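Local coordinates for structural polyprotein, VP3 (Israeli acute paralysis virus, PDB 5CDD) that probably serves as a structural component of the viral capsid, VP3 being one piece cut from the longer structural polyprotein, at residues 128-142 with 261-275. Sequence-based numbering, arbitrary orientation.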
loop_
_atom_site.group_PDB
_atom_site.type_symbol
_atom_site.label_atom_id
_atom_site.label_comp_id
_atom_site.label_asym_id
_atom_site.label_seq_id
_atom_site.Cartn_x
_atom_site.Cartn_y
_atom_site.Cartn_z
ATOM N N ASN B 128 42.882 17.970 13.700
ATOM C CA ASN B 128 42.605 19.192 14.447
ATOM C C ASN B 128 41.121 19.565 14.523
ATOM O O ASN B 128 40.712 20.306 15.417
ATOM C CB ASN B 128 43.402 20.347 13.828
ATOM C CG ASN B 128 43.382 21.596 14.682
ATOM O OD1 ASN B 128 43.734 21.561 15.861
ATOM N ND2 ASN B 128 42.979 22.712 14.088
ATOM N N MET B 129 40.321 19.044 13.595
ATOM C CA MET B 129 38.886 19.339 13.545
ATOM C C MET B 129 38.049 18.514 14.509
ATOM O O MET B 129 36.904 18.866 14.798
ATOM C CB MET B 129 38.332 19.074 12.148
ATOM C CG MET B 129 39.102 19.682 11.012
ATOM S SD MET B 129 38.436 19.085 9.453
ATOM C CE MET B 129 37.294 20.360 9.074
ATOM N N PHE B 130 38.607 17.410 14.989
ATOM C CA PHE B 130 37.878 16.520 15.880
ATOM C C PHE B 130 38.426 16.510 17.301
ATOM O O PHE B 130 39.464 17.105 17.576
ATOM C CB PHE B 130 37.897 15.116 15.278
ATOM C CG PHE B 130 37.465 15.082 13.837
ATOM C CD1 PHE B 130 36.116 15.115 13.498
ATOM C CD2 PHE B 130 38.412 15.073 12.817
ATOM C CE1 PHE B 130 35.713 15.143 12.161
ATOM C CE2 PHE B 130 38.021 15.101 11.478
ATOM C CZ PHE B 130 36.669 15.136 11.151
ATOM N N SER B 131 37.722 15.831 18.200
ATOM C CA SER B 131 38.138 15.759 19.595
ATOM C C SER B 131 39.071 14.595 19.906
ATOM O O SER B 131 40.059 14.767 20.620
ATOM C CB SER B 131 36.910 15.687 20.500
ATOM O OG SER B 131 36.145 16.875 20.401
ATOM N N TYR B 132 38.762 13.412 19.384
ATOM C CA TYR B 132 39.600 12.244 19.628
ATOM C C TYR B 132 39.910 11.527 18.324
ATOM O O TYR B 132 39.157 11.627 17.356
ATOM C CB TYR B 132 38.908 11.270 20.586
ATOM C CG TYR B 132 38.251 11.930 21.775
ATOM C CD1 TYR B 132 36.893 12.244 21.757
ATOM C CD2 TYR B 132 38.987 12.257 22.912
ATOM C CE1 TYR B 132 36.283 12.864 22.844
ATOM C CE2 TYR B 132 38.386 12.879 24.005
ATOM C CZ TYR B 132 37.034 13.179 23.963
ATOM O OH TYR B 132 36.430 13.795 25.035
ATOM N N TRP B 133 41.021 10.796 18.308
ATOM C CA TRP B 133 41.438 10.065 17.119
ATOM C C TRP B 133 41.878 8.642 17.436
ATOM O O TRP B 133 42.007 8.252 18.597
ATOM C CB TRP B 133 42.600 10.785 16.432
ATOM C CG TRP B 133 43.851 10.815 17.265
ATOM C CD1 TRP B 133 44.156 11.706 18.251
ATOM C CD2 TRP B 133 44.938 9.881 17.215
ATOM N NE1 TRP B 133 45.366 11.387 18.821
ATOM C CE2 TRP B 133 45.867 10.271 18.205
ATOM C CE3 TRP B 133 45.216 8.752 16.432
ATOM C CZ2 TRP B 133 47.057 9.571 18.433
ATOM C CZ3 TRP B 133 46.401 8.055 16.659
ATOM C CH2 TRP B 133 47.306 8.470 17.653
ATOM N N ARG B 134 42.118 7.882 16.375
ATOM C CA ARG B 134 42.567 6.499 16.461
ATOM C C ARG B 134 43.051 6.141 15.063
ATOM O O ARG B 134 42.292 6.242 14.099
ATOM C CB ARG B 134 41.409 5.583 16.859
ATOM C CG ARG B 134 41.796 4.124 16.979
ATOM C CD ARG B 134 40.573 3.240 17.124
ATOM N NE ARG B 134 40.936 1.828 17.213
ATOM C CZ ARG B 134 41.415 1.243 18.305
ATOM N NH1 ARG B 134 41.587 1.947 19.414
ATOM N NH2 ARG B 134 41.731 -0.044 18.288
ATOM N N ALA B 135 44.313 5.740 14.942
ATOM C CA ALA B 135 44.847 5.397 13.633
ATOM C C ALA B 135 46.214 4.732 13.676
ATOM O O ALA B 135 46.859 4.655 14.722
ATOM C CB ALA B 135 44.915 6.651 12.766
ATOM N N THR B 136 46.639 4.242 12.517
ATOM C CA THR B 136 47.935 3.602 12.368
ATOM C C THR B 136 48.856 4.670 11.799
ATOM O O THR B 136 48.682 5.106 10.662
ATOM C CB THR B 136 47.868 2.417 11.385
ATOM O OG1 THR B 136 47.029 1.390 11.930
ATOM C CG2 THR B 136 49.254 1.852 11.136
ATOM N N MET B 137 49.824 5.105 12.597
ATOM C CA MET B 137 50.752 6.136 12.162
ATOM C C MET B 137 51.865 5.574 11.296
ATOM O O MET B 137 52.508 4.587 11.656
ATOM C CB MET B 137 51.344 6.853 13.373
ATOM C CG MET B 137 50.300 7.537 14.240
ATOM S SD MET B 137 49.149 8.525 13.260
ATOM C CE MET B 137 50.248 9.773 12.591
ATOM N N CYS B 138 52.088 6.209 10.151
ATOM C CA CYS B 138 53.121 5.766 9.227
ATOM C C CYS B 138 54.212 6.814 9.075
ATOM O O CYS B 138 53.935 8.010 8.965
ATOM C CB CYS B 138 52.505 5.457 7.867
ATOM S SG CYS B 138 51.235 4.183 7.933
ATOM N N TYR B 139 55.456 6.346 9.068
ATOM C CA TYR B 139 56.611 7.222 8.945
ATOM C C TYR B 139 57.614 6.629 7.963
ATOM O O TYR B 139 57.925 5.441 8.032
ATOM C CB TYR B 139 57.279 7.384 10.316
ATOM C CG TYR B 139 56.358 7.917 11.390
ATOM C CD1 TYR B 139 56.079 9.279 11.483
ATOM C CD2 TYR B 139 55.745 7.055 12.302
ATOM C CE1 TYR B 139 55.214 9.774 12.456
ATOM C CE2 TYR B 139 54.872 7.541 13.281
ATOM C CZ TYR B 139 54.613 8.902 13.350
ATOM O OH TYR B 139 53.748 9.394 14.305
ATOM N N ARG B 140 58.105 7.451 7.042
ATOM C CA ARG B 140 59.102 6.996 6.082
ATOM C C ARG B 140 60.391 7.743 6.376
ATOM O O ARG B 140 60.420 8.971 6.356
ATOM C CB ARG B 140 58.653 7.270 4.646
ATOM C CG ARG B 140 59.635 6.783 3.588
ATOM C CD ARG B 140 58.950 6.629 2.232
ATOM N NE ARG B 140 58.430 7.891 1.713
ATOM C CZ ARG B 140 59.134 8.769 1.007
ATOM N NH1 ARG B 140 60.401 8.527 0.722
ATOM N NH2 ARG B 140 58.566 9.891 0.592
ATOM N N ILE B 141 61.451 6.993 6.656
ATOM C CA ILE B 141 62.745 7.574 6.982
ATOM C C ILE B 141 63.741 7.350 5.851
ATOM O O ILE B 141 64.132 6.217 5.556
ATOM C CB ILE B 141 63.280 6.964 8.283
ATOM C CG1 ILE B 141 62.234 7.146 9.389
ATOM C CG2 ILE B 141 64.602 7.618 8.664
ATOM C CD1 ILE B 141 62.581 6.450 10.684
ATOM N N THR B 142 64.137 8.449 5.219
ATOM C CA THR B 142 65.073 8.409 4.108
ATOM C C THR B 142 66.424 8.991 4.517
ATOM O O THR B 142 66.494 9.986 5.234
ATOM C CB THR B 142 64.552 9.226 2.910
ATOM O OG1 THR B 142 63.208 8.833 2.599
ATOM C CG2 THR B 142 65.446 9.003 1.701
ATOM N N TRP B 261 58.992 11.455 6.719
ATOM C CA TRP B 261 57.657 11.734 6.204
ATOM C C TRP B 261 56.622 11.191 7.182
ATOM O O TRP B 261 56.864 10.189 7.854
ATOM C CB TRP B 261 57.455 11.079 4.837
ATOM C CG TRP B 261 58.357 11.607 3.763
ATOM C CD1 TRP B 261 59.700 11.390 3.635
ATOM C CD2 TRP B 261 57.978 12.438 2.659
ATOM N NE1 TRP B 261 60.181 12.034 2.518
ATOM C CE2 TRP B 261 59.145 12.684 1.902
ATOM C CE3 TRP B 261 56.765 12.999 2.236
ATOM C CZ2 TRP B 261 59.134 13.469 0.744
ATOM C CZ3 TRP B 261 56.755 13.780 1.083
ATOM C CH2 TRP B 261 57.933 14.007 0.351
ATOM N N LYS B 262 55.470 11.850 7.255
ATOM C CA LYS B 262 54.412 11.427 8.165
ATOM C C LYS B 262 53.030 11.409 7.519
ATOM O O LYS B 262 52.689 12.286 6.724
ATOM C CB LYS B 262 54.387 12.347 9.390
ATOM C CG LYS B 262 53.266 12.049 10.375
ATOM C CD LYS B 262 53.257 13.040 11.529
ATOM C CE LYS B 262 52.123 12.744 12.499
ATOM N NZ LYS B 262 52.127 13.655 13.677
ATOM N N TRP B 263 52.242 10.397 7.868
ATOM C CA TRP B 263 50.879 10.255 7.364
ATOM C C TRP B 263 50.191 9.153 8.170
ATOM O O TRP B 263 50.851 8.421 8.907
ATOM C CB TRP B 263 50.882 9.939 5.860
ATOM C CG TRP B 263 51.233 8.530 5.489
ATOM C CD1 TRP B 263 50.376 7.471 5.385
ATOM C CD2 TRP B 263 52.536 8.023 5.172
ATOM N NE1 TRP B 263 51.063 6.338 5.021
ATOM C CE2 TRP B 263 52.391 6.648 4.885
ATOM C CE3 TRP B 263 53.812 8.598 5.105
ATOM C CZ2 TRP B 263 53.476 5.835 4.535
ATOM C CZ3 TRP B 263 54.893 7.789 4.755
ATOM C CH2 TRP B 263 54.714 6.423 4.476
ATOM N N ALA B 264 48.872 9.045 8.046
ATOM C CA ALA B 264 48.128 8.040 8.801
ATOM C C ALA B 264 47.273 7.110 7.947
ATOM O O ALA B 264 46.930 7.424 6.807
ATOM C CB ALA B 264 47.252 8.729 9.843
ATOM N N GLU B 265 46.932 5.959 8.519
ATOM C CA GLU B 265 46.105 4.969 7.839
ATOM C C GLU B 265 45.149 4.365 8.860
ATOM O O GLU B 265 45.382 4.466 10.063
ATOM C CB GLU B 265 46.974 3.871 7.231
ATOM C CG GLU B 265 48.154 4.400 6.437
ATOM C CD GLU B 265 48.884 3.310 5.680
ATOM O OE1 GLU B 265 49.031 2.197 6.226
ATOM O OE2 GLU B 265 49.325 3.573 4.540
ATOM N N ASP B 266 44.080 3.737 8.379
ATOM C CA ASP B 266 43.082 3.137 9.256
ATOM C C ASP B 266 42.632 4.214 10.237
ATOM O O ASP B 266 42.533 3.981 11.443
ATOM C CB ASP B 266 43.683 1.952 10.013
ATOM C CG ASP B 266 44.263 0.904 9.084
ATOM O OD1 ASP B 266 43.536 0.457 8.169
ATOM O OD2 ASP B 266 45.444 0.529 9.268
ATOM N N VAL B 267 42.360 5.397 9.695
ATOM C CA VAL B 267 41.945 6.542 10.487
ATOM C C VAL B 267 40.469 6.559 10.844
ATOM O O VAL B 267 39.616 6.172 10.047
ATOM C CB VAL B 267 42.268 7.862 9.751
ATOM C CG1 VAL B 267 41.845 9.051 10.597
ATOM C CG2 VAL B 267 43.749 7.935 9.435
ATOM N N VAL B 268 40.188 7.004 12.063
ATOM C CA VAL B 268 38.830 7.137 12.559
ATOM C C VAL B 268 38.866 8.299 13.542
ATOM O O VAL B 268 39.773 8.390 14.371
ATOM C CB VAL B 268 38.338 5.861 13.282
ATOM C CG1 VAL B 268 38.435 4.676 12.362
ATOM C CG2 VAL B 268 39.146 5.607 14.524
ATOM N N VAL B 269 37.904 9.206 13.424
ATOM C CA VAL B 269 37.840 10.354 14.313
ATOM C C VAL B 269 36.530 10.350 15.082
ATOM O O VAL B 269 35.517 9.832 14.603
ATOM C CB VAL B 269 37.970 11.671 13.533
ATOM C CG1 VAL B 269 39.350 11.763 12.909
ATOM C CG2 VAL B 269 36.896 11.753 12.465
ATOM N N VAL B 270 36.555 10.921 16.282
ATOM C CA VAL B 270 35.367 10.973 17.122
ATOM C C VAL B 270 35.018 12.412 17.492
ATOM O O VAL B 270 35.903 13.212 17.791
ATOM C CB VAL B 270 35.574 10.156 18.412
ATOM C CG1 VAL B 270 34.300 10.156 19.247
ATOM C CG2 VAL B 270 35.975 8.739 18.055
ATOM N N GLU B 271 33.722 12.686 17.426
ATOM C CA GLU B 271 33.164 13.971 17.760
ATOM C C GLU B 271 33.330 14.884 16.572
ATOM O O GLU B 271 34.173 14.636 15.701
ATOM C CB GLU B 271 33.878 14.569 18.973
ATOM C CG GLU B 271 33.178 15.777 19.573
ATOM C CD GLU B 271 33.346 15.862 21.076
ATOM O OE1 GLU B 271 34.304 15.259 21.604
ATOM O OE2 GLU B 271 32.522 16.532 21.732
ATOM N N PRO B 272 32.502 15.995 16.564
ATOM C CA PRO B 272 32.730 16.895 15.439
ATOM C C PRO B 272 33.050 18.245 16.054
ATOM O O PRO B 272 32.260 19.189 15.969
ATOM C CB PRO B 272 31.343 16.936 14.802
ATOM C CG PRO B 272 30.404 16.920 15.985
ATOM C CD PRO B 272 31.177 16.437 17.193
ATOM N N LYS B 273 34.213 18.336 16.694
ATOM C CA LYS B 273 34.542 19.606 17.340
ATOM C C LYS B 273 35.999 19.608 17.798
ATOM O O LYS B 273 36.495 18.601 18.303
ATOM C CB LYS B 273 33.628 19.835 18.547
ATOM C CG LYS B 273 34.055 20.987 19.438
ATOM C CD LYS B 273 33.115 21.191 20.601
ATOM C CE LYS B 273 33.589 22.351 21.455
ATOM N NZ LYS B 273 32.459 23.169 21.960
ATOM N N PRO B 274 36.710 20.733 17.613
ATOM C CA PRO B 274 38.113 20.806 18.034
ATOM C C PRO B 274 38.208 20.597 19.547
ATOM O O PRO B 274 37.297 20.967 20.290
ATOM C CB PRO B 274 38.520 22.220 17.634
ATOM C CG PRO B 274 37.626 22.520 16.477
ATOM C CD PRO B 274 36.305 21.971 16.926
ATOM N N LEU B 275 39.307 20.010 20.003
ATOM C CA LEU B 275 39.491 19.780 21.432
ATOM C C LEU B 275 40.224 20.966 22.060
ATOM O O LEU B 275 40.360 21.053 23.279
ATOM C CB LEU B 275 40.292 18.495 21.659
ATOM C CG LEU B 275 40.382 18.003 23.104
ATOM C CD1 LEU B 275 38.996 17.637 23.608
ATOM C CD2 LEU B 275 41.297 16.798 23.176
#
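The guanidinium of Arg-140 lies over one face of the Trp-261 indole, its plane tilted 27° from the ring. Its CZ is 3.8 Å from the centroid of the five-membered ring: a cation-pi stack. The extended start of the Arg-140 chain and its bend at chi3 (62°) lay the group there, while Glu-200 of the same chain bridges NH1 and Glu-123 of a neighbouring chain bridges NH2. Trp-263 receives Cys-138 CB on one face, 3.5 Å from the five-membered centroid, with Arg-140 CB at its edge; the sulfur stands obliquely to the ring. At that edge NE1 makes a weak hydrogen bond to Glu-265 OE2, while Glu-265 OE1 pairs with Arg-204. On Phe-130, Val-269 CG2 lies over the centre of one face, 3.4 Å from the ring centroid and only 2° off the normal; Met-129 CB lies on the other, near the rim. Glu-271 O meets that ring's edge.

The backbones carrying these groups, strand 132-142 against 261-265 and then 267-270, run antiparallel, as expected in the jelly-roll fold of picorna-like capsid proteins. Cys-138, Arg-140, Trp-261 and Trp-263 share one sheet face; Val-269 points to the other. A bulge between Arg-134 and Thr-136 marks the corner at Asp-266, where Thr-136 OG1 donates to the anti lone pair of Asp-266 OD2 at 3.2 Å. In a classic bulge at the other end, Ser-131 and Tyr-132 both face Val-270. Lys-262 extends alongside Tyr-139 to a salt bridge with Glu-124. The two carboxylates probably balance Arg-140's charge and help hold it over the indole, so this largely buried seam joins aromatic packing to ion pairing that reaches an adjacent chain.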